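Local structure of lipoprotein (6JF1) at residues 33-39 with 203-208; 104-108 with 228-232; 110-115 with 196-202; 211-215 with 268-272. The protein binds L-methionine in the cleft between its two lobes and probably delivers it to a methionine ABC importer in the pneumococcal membrane. One frame throughout, in Å; residues are numbered along the deposited sequence.

Overall arrangement
From the N terminus, the loop 33-39 comes first, and contact 1 closes a long loop onto 203-208. Within that loop, strand 111-117 pairs with 198-201, so contact 3 is nested inside contact 1. Contact 2 joins strands 100-107 and 231-235; it crosses contact 1 along the chain and encloses contact 3. Contact 4, 211-215 with 268-272, opens after contacts 1 and 3 have closed and crosses contact 2. Contacts 2 and 3 belong to two different sheets, whereas contacts 1 and 4 join loops. Contacts 1, 2 and 3 all reach the bound methionine, and R35 of contact 1 forms a salt bridge with D272 of contact 4.

Contact 1: residues 33-39 with 203-208; sequences VNRSGSE and NTFVTE. With MET (methionine), chain B.
This contact belongs to the methionine pocket of a two-lobed substrate-binding protein: the loop after strand 27-33 packs on the loop that carries pocket residues N203 and T204. At the ligand, N203 OD1 accepts a hydrogen bond from the methionine N at 2.8 Å. Behind it the N203 amide lies over one face of the R35 guanidinium, the two planes 74° apart, while E39 CB covers the opposite face. R35 suits this place because its flat, charged end can be covered on both faces and still bond at its rim: NE meets E39 OE1 at 3.0 Å, and NH1 forms a salt bridge with D272, which also accepts from N203 ND2. Nearer strand 27-33, V33 CG1 touches T204 CG2 at 3.6 Å, the threonine methyl serving the apolar side while OG1 bonds to Y65. The V33 methyl also meets the F205 ring. Farther along, water 2 links S36 N, T204 O and E208 N, bridging the two backbones beside the packing of S36 on T207 and E208. E39, extended beyond CG, also reaches across to the second loop: T207 OG1 donates to E39 OE2 at 2.7 Å, approaching from above the carboxylate plane.

Contact 2: residues 104-108 with 228-232; sequences DTYIS and QWYNI. With MET (methionine), chain B.
N231 OD1 accepts a hydrogen bond from the methionine N at 2.8 Å, and N231 ND2 donates an almost straight bond, 168° at the hydrogen, to the ligand OXT, also 2.8 Å away. One asparagine thus serves both ammonium and carboxylate, suiting an amide's paired acceptor and donor. Its amide stacks over one face of the Y106 ring, planes 21° apart, and N231 CB makes a CH-pi contact 4.1 Å from the ring centroid. Y106 CG lies between its backbone N and carbonyl carbon (chi1 70°), which brings the ring against the asparagine amide; its OH bonds to N203. The backbones lie in antiparallel strands 100-107 and 231-235 of the seven-stranded sheet, D104 and I232 a non-hydrogen-bonded pair. T105 N donates to N231 O at 2.7 Å, and N231 N to Y106 O, so amide and carbonyl of the asparagine both tie to strand 100-107. The neighbouring Y230 ring meets at its edge I107 CD1 (3.8 Å from CE1) and D104 OD2 (3.6 Å from CD2); D104 OD1 bonds to Y85 OH. Water 5 accepts from S108 N; W229 O and the ligand OXT are among more acceptors than its two protons can serve.

Contact 3: residues 110-115 with 196-202; sequences IRLYSG and VDAAVVN. With MET (methionine), chain B.
N202 ND2 donates to the methionine O at 3.0 Å, with 164° at the hydrogen, and I110 CD1 packs 3.5 Å from the same nitrogen. The isoleucine gives the amide an apolar neighbour, while a second bond, from ND2 to N143, helps fix its rotation. With CG1 anti to its backbone N (chi1 -157°), I110 runs across V200 at about a right angle, so that its CD1 touches both V200 CG1, at 3.6 Å, and the asparagine. Behind this end of the pocket lies an antiparallel ladder between strands 111-114 and 198-201. V201 N donates to R111 O, while the buried R111 N is left without a partner; Y113 and A199 bond in both directions. On the face shared by L112, S114, A198 and V200, L112 CD1 reaches over to V200 CG2 at 3.7 Å and to the small A198. On the other face Y113 crosses V201, CE1 lying 3.8 Å from CB, and its OH shares water 6 with V201 O, at the edge of the tyrosine ring. At the far end G115 N bonds to D197 O at 2.8 Å and G115 CA lies close to V196 O, where a side chain would clash. Strand 218-219 pairs with 111-117 and strand 134-138 with 198-201, while helix 141-153 lies against the L112 and V200 face.

Contact 4: residues 211-215 with 268-272; sequences LDYKK and SDGLD. With ZN (zinc ion), chain L.
This is a contact between two loops at the junction of the lobes: 211-215, which precedes strand 218-219, meets the turn that follows helix 258-267. Y213 OH donates to D269 O at 2.7 Å, and that oxygen lies near the plane of the ring at its edge. A tyrosine supplies both a hydroxyl for the turn's carbonyl and a broad face for a leucine. L271 occupies that face, its CD1 3.6 Å from Y213 CG and its CB in a CH-pi contact 4.0 Å from the ring centroid; leucine and tyrosine point in opposite directions as they pass. K214 CG covers the opposite face of the ring. Having CG between its backbone N and carbonyl carbon (chi1 81°), Y213 sends its ring across to the turn.

The turn is a type I' beta turn from S268 to L271, entered through a Schellman motif with D269 at positive phi. G270 suits the next place: at its backbone angles a side chain would jam against the preceding carbonyl O, and it would also run into Y213 OH. S268 OG accepts from D272 N at 3.0 Å and also bonds to I264 O in the preceding helix. On the exposed side K214 NZ forms a salt bridge with D269 OD2, though the nitrogen's position is less certain. In the first loop D212 divides its carboxylate: OD2 binds a zinc ion at 1.9 Å, which takes a further ligand from outside these segments, and OD1 accepts from K214 N in an Asx turn. Strand 111-117 lies beside this loop, R111 and Y113 touching Y213, while segment 268-272 leads from helix 258-267 into strand 273-274.

Contact 1: residues 33-39 with 203-208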
# COMPACT_ATOMS: atom_id res chain seq x y z
N VAL A 33 2.81 2.79 7.71
CA VAL A 33 3.91 1.96 7.35
C VAL A 33 5.02 2.87 6.77
O VAL A 33 4.77 3.74 5.88
CB VAL A 33 3.42 0.85 6.39
CG1 VAL A 33 4.59 -0.02 5.89
CG2 VAL A 33 2.41 -0.05 7.11
N ASN A 34 6.24 2.65 7.22
CA ASN A 34 7.42 3.50 6.85
C ASN A 34 7.63 3.52 5.33
O ASN A 34 7.50 2.50 4.67
CB ASN A 34 8.69 3.12 7.62
CG ASN A 34 9.12 1.66 7.52
OD1 ASN A 34 8.70 0.89 6.65
ND2 ASN A 34 10.02 1.27 8.41
N ARG A 35 7.91 4.71 4.79
CA ARG A 35 8.27 4.87 3.37
C ARG A 35 9.54 5.74 3.29
O ARG A 35 9.85 6.45 4.20
CB ARG A 35 7.12 5.52 2.58
CG ARG A 35 5.84 4.70 2.63
CD ARG A 35 4.74 5.31 1.82
NE ARG A 35 5.08 5.50 0.41
CZ ARG A 35 4.24 6.05 -0.48
NH1 ARG A 35 3.03 6.42 -0.09
NH2 ARG A 35 4.61 6.20 -1.74
N SER A 36 10.25 5.65 2.18
CA SER A 36 11.60 6.23 2.03
C SER A 36 11.57 7.53 1.22
O SER A 36 10.58 7.89 0.60
CB SER A 36 12.50 5.23 1.35
OG SER A 36 12.75 4.17 2.25
N GLY A 37 12.71 8.22 1.23
CA GLY A 37 12.88 9.48 0.53
C GLY A 37 11.90 10.54 1.01
O GLY A 37 11.69 10.78 2.20
N SER A 38 11.28 11.21 0.07
CA SER A 38 10.50 12.34 0.44
C SER A 38 9.01 11.96 0.65
O SER A 38 8.19 12.87 0.76
CB SER A 38 10.66 13.39 -0.64
OG SER A 38 12.04 13.73 -0.75
N GLU A 39 8.66 10.67 0.68
CA GLU A 39 7.25 10.25 0.55
C GLU A 39 6.43 10.62 1.79
O GLU A 39 5.22 10.65 1.72
CB GLU A 39 7.13 8.78 0.14
CG GLU A 39 7.83 8.56 -1.18
CD GLU A 39 7.81 7.18 -1.81
OE1 GLU A 39 7.56 6.21 -1.09
OE2 GLU A 39 8.06 7.11 -3.04
N ASN A 203 3.37 0.18 -3.71
CA ASN A 203 4.04 1.52 -3.73
C ASN A 203 4.77 1.78 -2.41
O ASN A 203 5.80 2.49 -2.39
CB ASN A 203 3.04 2.66 -3.97
CG ASN A 203 2.12 2.90 -2.78
OD1 ASN A 203 1.52 1.97 -2.24
ND2 ASN A 203 2.01 4.15 -2.35
N THR A 204 4.22 1.26 -1.32
CA THR A 204 4.79 1.49 0.00
C THR A 204 6.29 1.13 0.06
O THR A 204 7.03 1.73 0.85
CB THR A 204 4.09 0.58 1.03
OG1 THR A 204 2.70 0.59 0.72
CG2 THR A 204 4.31 1.03 2.46
N PHE A 205 6.75 0.15 -0.74
CA PHE A 205 8.09 -0.52 -0.48
C PHE A 205 9.08 -0.18 -1.62
O PHE A 205 10.24 -0.57 -1.60
CB PHE A 205 7.92 -2.02 -0.32
CG PHE A 205 6.91 -2.36 0.76
CD1 PHE A 205 7.12 -1.98 2.08
CD2 PHE A 205 5.71 -2.99 0.41
CE1 PHE A 205 6.17 -2.26 3.06
CE2 PHE A 205 4.77 -3.30 1.39
CZ PHE A 205 5.00 -2.93 2.70
N VAL A 206 8.58 0.57 -2.58
CA VAL A 206 9.28 0.82 -3.83
C VAL A 206 10.56 1.63 -3.54
O VAL A 206 11.64 1.28 -4.00
CB VAL A 206 8.32 1.58 -4.76
CG1 VAL A 206 9.06 2.46 -5.76
CG2 VAL A 206 7.38 0.61 -5.46
N THR A 207 10.45 2.70 -2.76
CA THR A 207 11.58 3.66 -2.63
C THR A 207 12.70 3.07 -1.77
O THR A 207 13.90 3.22 -2.10
CB THR A 207 11.12 5.08 -2.28
OG1 THR A 207 10.16 5.45 -3.27
CG2 THR A 207 12.24 6.10 -2.32
N GLU A 208 12.32 2.37 -0.71
CA GLU A 208 13.28 1.69 0.18
C GLU A 208 14.17 0.73 -0.63
O GLU A 208 15.33 0.52 -0.28
CB GLU A 208 12.57 0.94 1.30
CG GLU A 208 13.51 0.43 2.39
CD GLU A 208 14.26 -0.88 2.13
OE1 GLU A 208 13.85 -1.65 1.22
OE2 GLU A 208 15.26 -1.14 2.86
N MET B . -0.45 1.80 -0.31
CA MET B . -0.75 0.35 -0.63
C MET B . -1.31 0.29 -2.05
O MET B . -0.96 -0.63 -2.81
CB MET B . -1.80 -0.22 0.34
CG MET B . -1.86 -1.76 0.32
SD MET B . -3.11 -2.38 1.48
CE MET B . -2.20 -2.32 3.03
OXT MET B . -2.07 1.22 -2.45
O HOH W 1 9.40 1.18 2.94
O HOH W 2 9.60 2.87 0.61
O HOH W 3 7.98 3.80 -1.55

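Contact 2: residues 104-108 with 228-232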
# COMPACT_ATOMS: atom_id res chain seq x y z
N ASP A 104 -10.67 9.45 1.67
CA ASP A 104 -9.82 8.79 0.66
C ASP A 104 -8.55 9.63 0.45
O ASP A 104 -8.58 10.85 0.57
CB ASP A 104 -10.50 8.66 -0.71
CG ASP A 104 -11.83 7.92 -0.75
OD1 ASP A 104 -12.14 7.17 0.19
OD2 ASP A 104 -12.55 8.11 -1.74
N THR A 105 -7.43 8.98 0.11
CA THR A 105 -6.16 9.71 0.01
C THR A 105 -5.67 9.64 -1.43
O THR A 105 -5.93 10.54 -2.23
CB THR A 105 -5.14 9.25 1.07
OG1 THR A 105 -4.92 7.85 0.88
CG2 THR A 105 -5.59 9.55 2.49
N TYR A 106 -5.05 8.52 -1.80
CA TYR A 106 -4.45 8.40 -3.08
C TYR A 106 -4.67 6.97 -3.63
O TYR A 106 -5.12 6.06 -2.91
CB TYR A 106 -2.98 8.79 -2.92
CG TYR A 106 -2.19 7.78 -2.14
CD1 TYR A 106 -1.71 6.66 -2.80
CD2 TYR A 106 -1.89 7.93 -0.78
CE1 TYR A 106 -0.94 5.71 -2.15
CE2 TYR A 106 -1.13 6.97 -0.12
CZ TYR A 106 -0.67 5.85 -0.81
OH TYR A 106 0.05 4.83 -0.24
N ILE A 107 -4.40 6.79 -4.92
CA ILE A 107 -4.29 5.48 -5.55
C ILE A 107 -2.88 5.38 -6.13
O ILE A 107 -2.29 6.39 -6.51
CB ILE A 107 -5.38 5.27 -6.61
CG1 ILE A 107 -5.46 3.81 -7.04
CG2 ILE A 107 -5.17 6.23 -7.80
CD1 ILE A 107 -6.61 3.48 -8.00
N SER A 108 -2.30 4.19 -6.02
CA SER A 108 -1.06 3.87 -6.66
C SER A 108 -1.15 2.47 -7.31
O SER A 108 -0.83 1.47 -6.68
CB SER A 108 0.05 3.92 -5.63
OG SER A 108 1.30 3.88 -6.29
N GLN A 228 -11.76 0.43 -5.21
CA GLN A 228 -11.44 -0.58 -4.19
C GLN A 228 -9.95 -0.52 -3.80
O GLN A 228 -9.56 -1.05 -2.75
CB GLN A 228 -11.77 -1.97 -4.74
CG GLN A 228 -10.80 -2.44 -5.81
CD GLN A 228 -11.31 -3.68 -6.52
OE1 GLN A 228 -11.45 -4.76 -5.95
NE2 GLN A 228 -11.61 -3.52 -7.80
N TRP A 229 -9.13 0.09 -4.66
CA TRP A 229 -7.67 0.22 -4.44
C TRP A 229 -7.34 1.64 -3.93
O TRP A 229 -6.13 2.00 -3.72
CB TRP A 229 -6.85 -0.17 -5.69
CG TRP A 229 -7.19 -1.52 -6.29
CD1 TRP A 229 -7.61 -1.77 -7.57
CD2 TRP A 229 -7.14 -2.81 -5.63
NE1 TRP A 229 -7.81 -3.12 -7.75
CE2 TRP A 229 -7.54 -3.78 -6.59
CE3 TRP A 229 -6.82 -3.23 -4.34
CZ2 TRP A 229 -7.60 -5.15 -6.29
CZ3 TRP A 229 -6.89 -4.58 -4.05
CH2 TRP A 229 -7.28 -5.52 -5.01
N TYR A 230 -8.38 2.46 -3.73
CA TYR A 230 -8.13 3.80 -3.11
C TYR A 230 -7.62 3.62 -1.67
O TYR A 230 -8.23 2.91 -0.88
CB TYR A 230 -9.39 4.65 -3.02
CG TYR A 230 -9.80 5.31 -4.32
CD1 TYR A 230 -9.23 4.91 -5.52
CD2 TYR A 230 -10.76 6.31 -4.33
CE1 TYR A 230 -9.63 5.48 -6.72
CE2 TYR A 230 -11.16 6.91 -5.52
CZ TYR A 230 -10.60 6.47 -6.72
OH TYR A 230 -10.93 7.05 -7.90
N ASN A 231 -6.56 4.35 -1.33
CA ASN A 231 -6.08 4.42 0.07
C ASN A 231 -6.97 5.38 0.87
O ASN A 231 -7.61 6.28 0.29
CB ASN A 231 -4.59 4.79 0.12
CG ASN A 231 -3.71 3.63 -0.32
OD1 ASN A 231 -2.76 3.29 0.37
ND2 ASN A 231 -3.98 3.04 -1.48
N ILE A 232 -6.96 5.21 2.18
CA ILE A 232 -7.92 5.78 3.09
C ILE A 232 -7.24 6.15 4.43
O ILE A 232 -6.17 5.56 4.83
CB ILE A 232 -9.10 4.79 3.33
CG1 ILE A 232 -8.62 3.38 3.71
CG2 ILE A 232 -10.03 4.74 2.11
CD1 ILE A 232 -9.75 2.39 4.09
N MET B . -0.45 1.80 -0.31
CA MET B . -0.75 0.35 -0.63
C MET B . -1.31 0.29 -2.05
O MET B . -0.96 -0.63 -2.81
CB MET B . -1.80 -0.22 0.34
CG MET B . -1.86 -1.76 0.32
SD MET B . -3.11 -2.38 1.48
CE MET B . -2.20 -2.32 3.03
OXT MET B . -2.07 1.22 -2.45
O HOH W 4 -3.70 6.59 3.05
O HOH W 5 -3.51 1.67 -4.74

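Contact 3: residues 110-115 with 196-202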
# COMPACT_ATOMS: atom_id res chain seq x y z
N ILE A 110 -0.74 -1.02 -8.68
CA ILE A 110 0.42 -1.85 -8.32
C ILE A 110 1.18 -2.25 -9.60
O ILE A 110 0.57 -2.35 -10.68
CB ILE A 110 -0.04 -3.09 -7.52
CG1 ILE A 110 1.09 -3.67 -6.66
CG2 ILE A 110 -0.68 -4.14 -8.44
CD1 ILE A 110 0.59 -4.58 -5.57
N ARG A 111 2.48 -2.53 -9.50
CA ARG A 111 3.30 -2.75 -10.67
C ARG A 111 4.10 -4.04 -10.51
O ARG A 111 4.47 -4.46 -9.41
CB ARG A 111 4.25 -1.56 -10.90
CG ARG A 111 3.57 -0.39 -11.59
CD ARG A 111 4.22 0.94 -11.24
NE ARG A 111 3.70 1.94 -12.16
CZ ARG A 111 2.78 2.87 -11.88
NH1 ARG A 111 2.06 2.85 -10.76
NH2 ARG A 111 2.61 3.84 -12.75
N LEU A 112 4.39 -4.62 -11.67
CA LEU A 112 5.31 -5.71 -11.77
C LEU A 112 6.69 -5.17 -12.17
O LEU A 112 6.79 -4.35 -13.09
CB LEU A 112 4.78 -6.69 -12.82
CG LEU A 112 5.71 -7.88 -13.07
CD1 LEU A 112 5.55 -8.90 -11.95
CD2 LEU A 112 5.42 -8.48 -14.45
N TYR A 113 7.72 -5.63 -11.46
CA TYR A 113 9.10 -5.13 -11.64
C TYR A 113 10.01 -6.29 -12.06
O TYR A 113 9.82 -7.42 -11.61
CB TYR A 113 9.66 -4.53 -10.35
CG TYR A 113 8.97 -3.25 -9.93
CD1 TYR A 113 7.81 -3.30 -9.16
CD2 TYR A 113 9.41 -2.00 -10.37
CE1 TYR A 113 7.14 -2.14 -8.80
CE2 TYR A 113 8.74 -0.83 -10.02
CZ TYR A 113 7.60 -0.90 -9.22
OH TYR A 113 6.93 0.24 -8.84
N SER A 114 10.99 -5.98 -12.92
CA SER A 114 11.96 -6.98 -13.30
C SER A 114 12.86 -7.29 -12.11
O SER A 114 13.24 -6.39 -11.34
CB SER A 114 12.79 -6.52 -14.48
OG SER A 114 13.90 -7.39 -14.67
N GLY A 115 13.26 -8.56 -12.04
CA GLY A 115 14.39 -8.98 -11.21
C GLY A 115 15.66 -8.26 -11.65
O GLY A 115 15.71 -7.73 -12.77
N VAL A 196 14.87 -13.12 -7.82
CA VAL A 196 13.77 -13.73 -8.57
C VAL A 196 13.75 -13.09 -9.95
O VAL A 196 14.50 -12.16 -10.22
CB VAL A 196 12.41 -13.65 -7.84
CG1 VAL A 196 12.45 -14.33 -6.48
CG2 VAL A 196 11.87 -12.22 -7.72
N ASP A 197 12.84 -13.57 -10.79
CA ASP A 197 12.75 -13.09 -12.17
C ASP A 197 11.94 -11.78 -12.26
O ASP A 197 12.24 -10.90 -13.09
CB ASP A 197 12.29 -14.24 -13.08
CG ASP A 197 13.37 -15.31 -13.13
OD1 ASP A 197 14.47 -14.98 -13.63
OD2 ASP A 197 13.14 -16.43 -12.58
N ALA A 198 10.88 -11.70 -11.46
CA ALA A 198 10.01 -10.52 -11.37
C ALA A 198 9.29 -10.57 -10.02
O ALA A 198 9.27 -11.63 -9.38
CB ALA A 198 9.02 -10.49 -12.53
N ALA A 199 8.73 -9.43 -9.59
CA ALA A 199 7.95 -9.31 -8.30
C ALA A 199 6.85 -8.27 -8.47
O ALA A 199 7.05 -7.23 -9.13
CB ALA A 199 8.85 -8.93 -7.12
N VAL A 200 5.70 -8.54 -7.87
CA VAL A 200 4.67 -7.50 -7.73
C VAL A 200 4.93 -6.77 -6.41
O VAL A 200 5.08 -7.41 -5.33
CB VAL A 200 3.25 -8.07 -7.85
CG1 VAL A 200 2.17 -6.99 -7.68
CG2 VAL A 200 3.09 -8.79 -9.20
N VAL A 201 5.02 -5.43 -6.53
CA VAL A 201 5.45 -4.62 -5.40
C VAL A 201 4.49 -3.43 -5.17
O VAL A 201 4.33 -2.57 -6.05
CB VAL A 201 6.87 -4.10 -5.60
CG1 VAL A 201 7.30 -3.33 -4.36
CG2 VAL A 201 7.84 -5.25 -5.92
N ASN A 202 3.90 -3.38 -3.98
CA ASN A 202 3.12 -2.23 -3.51
C ASN A 202 3.98 -0.97 -3.41
O ASN A 202 5.17 -1.03 -3.00
CB ASN A 202 2.54 -2.50 -2.12
CG ASN A 202 1.52 -3.62 -2.09
OD1 ASN A 202 1.86 -4.76 -1.81
ND2 ASN A 202 0.25 -3.30 -2.32
N MET B . -0.45 1.80 -0.31
CA MET B . -0.75 0.35 -0.63
C MET B . -1.31 0.29 -2.05
O MET B . -0.96 -0.63 -2.81
CB MET B . -1.80 -0.22 0.34
CG MET B . -1.86 -1.76 0.32
SD MET B . -3.11 -2.38 1.48
CE MET B . -2.20 -2.32 3.03
OXT MET B . -2.07 1.22 -2.45
O HOH W 6 4.51 -0.28 -7.43

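Contact 4: residues 211-215 with 268-272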
# COMPACT_ATOMS: atom_id res chain seq x y z
N LEU A 211 13.68 1.28 -6.19
CA LEU A 211 13.14 0.98 -7.53
C LEU A 211 12.57 2.25 -8.18
O LEU A 211 12.05 3.16 -7.51
CB LEU A 211 12.04 -0.08 -7.44
CG LEU A 211 12.39 -1.32 -6.63
CD1 LEU A 211 11.18 -2.23 -6.59
CD2 LEU A 211 13.58 -2.05 -7.24
N ASP A 212 12.61 2.22 -9.51
CA ASP A 212 12.04 3.25 -10.33
C ASP A 212 10.72 2.75 -10.92
O ASP A 212 10.73 1.93 -11.85
CB ASP A 212 13.00 3.65 -11.46
CG ASP A 212 12.53 4.91 -12.18
OD1 ASP A 212 11.30 5.18 -12.17
OD2 ASP A 212 13.41 5.64 -12.71
N TYR A 213 9.60 3.25 -10.40
CA TYR A 213 8.27 2.71 -10.73
C TYR A 213 7.98 2.90 -12.23
O TYR A 213 7.18 2.19 -12.86
CB TYR A 213 7.21 3.39 -9.85
CG TYR A 213 6.74 4.76 -10.28
CD1 TYR A 213 5.64 4.91 -11.12
CD2 TYR A 213 7.34 5.90 -9.78
CE1 TYR A 213 5.18 6.17 -11.49
CE2 TYR A 213 6.89 7.17 -10.15
CZ TYR A 213 5.81 7.30 -10.99
OH TYR A 213 5.40 8.55 -11.36
N LYS A 214 8.61 3.91 -12.81
CA LYS A 214 8.39 4.24 -14.20
C LYS A 214 9.09 3.21 -15.10
O LYS A 214 8.76 3.16 -16.27
CB LYS A 214 8.87 5.67 -14.49
CG LYS A 214 7.89 6.78 -14.12
CD LYS A 214 8.51 8.16 -14.26
CE LYS A 214 9.63 8.38 -13.27
NZ LYS A 214 9.66 9.77 -12.75
N LYS A 215 9.99 2.38 -14.55
CA LYS A 215 10.70 1.34 -15.33
C LYS A 215 10.09 -0.04 -15.03
O LYS A 215 10.74 -1.07 -15.17
CB LYS A 215 12.17 1.26 -14.92
CG LYS A 215 13.06 2.43 -15.38
CD LYS A 215 14.48 2.31 -14.83
CE LYS A 215 15.37 3.53 -15.04
NZ LYS A 215 15.02 4.25 -16.29
N SER A 268 6.39 12.20 -4.08
CA SER A 268 6.38 10.78 -4.55
C SER A 268 6.78 10.69 -6.03
O SER A 268 6.68 9.64 -6.63
CB SER A 268 4.98 10.18 -4.32
OG SER A 268 4.06 10.56 -5.37
N ASP A 269 7.11 11.82 -6.67
CA ASP A 269 7.42 11.80 -8.13
C ASP A 269 6.26 11.21 -8.95
O ASP A 269 6.49 10.61 -10.01
CB ASP A 269 8.79 11.18 -8.46
CG ASP A 269 9.32 11.65 -9.82
OD1 ASP A 269 8.73 12.62 -10.39
OD2 ASP A 269 10.28 11.02 -10.33
N GLY A 270 5.01 11.44 -8.54
CA GLY A 270 3.89 10.88 -9.34
C GLY A 270 3.51 9.45 -8.95
O GLY A 270 2.47 8.96 -9.38
N LEU A 271 4.30 8.74 -8.15
CA LEU A 271 3.92 7.34 -7.75
C LEU A 271 2.55 7.31 -7.05
O LEU A 271 1.77 6.39 -7.25
CB LEU A 271 5.03 6.74 -6.88
CG LEU A 271 4.77 5.35 -6.28
CD1 LEU A 271 4.63 4.27 -7.36
CD2 LEU A 271 5.91 4.98 -5.33
N ASP A 272 2.23 8.31 -6.24
CA ASP A 272 0.94 8.34 -5.55
C ASP A 272 0.02 9.38 -6.21
O ASP A 272 0.37 10.58 -6.34
CB ASP A 272 1.08 8.78 -4.10
CG ASP A 272 1.84 7.83 -3.18
OD1 ASP A 272 2.42 6.83 -3.67
OD2 ASP A 272 1.82 8.09 -1.95
ZN ZN L . 12.71 7.14 -13.72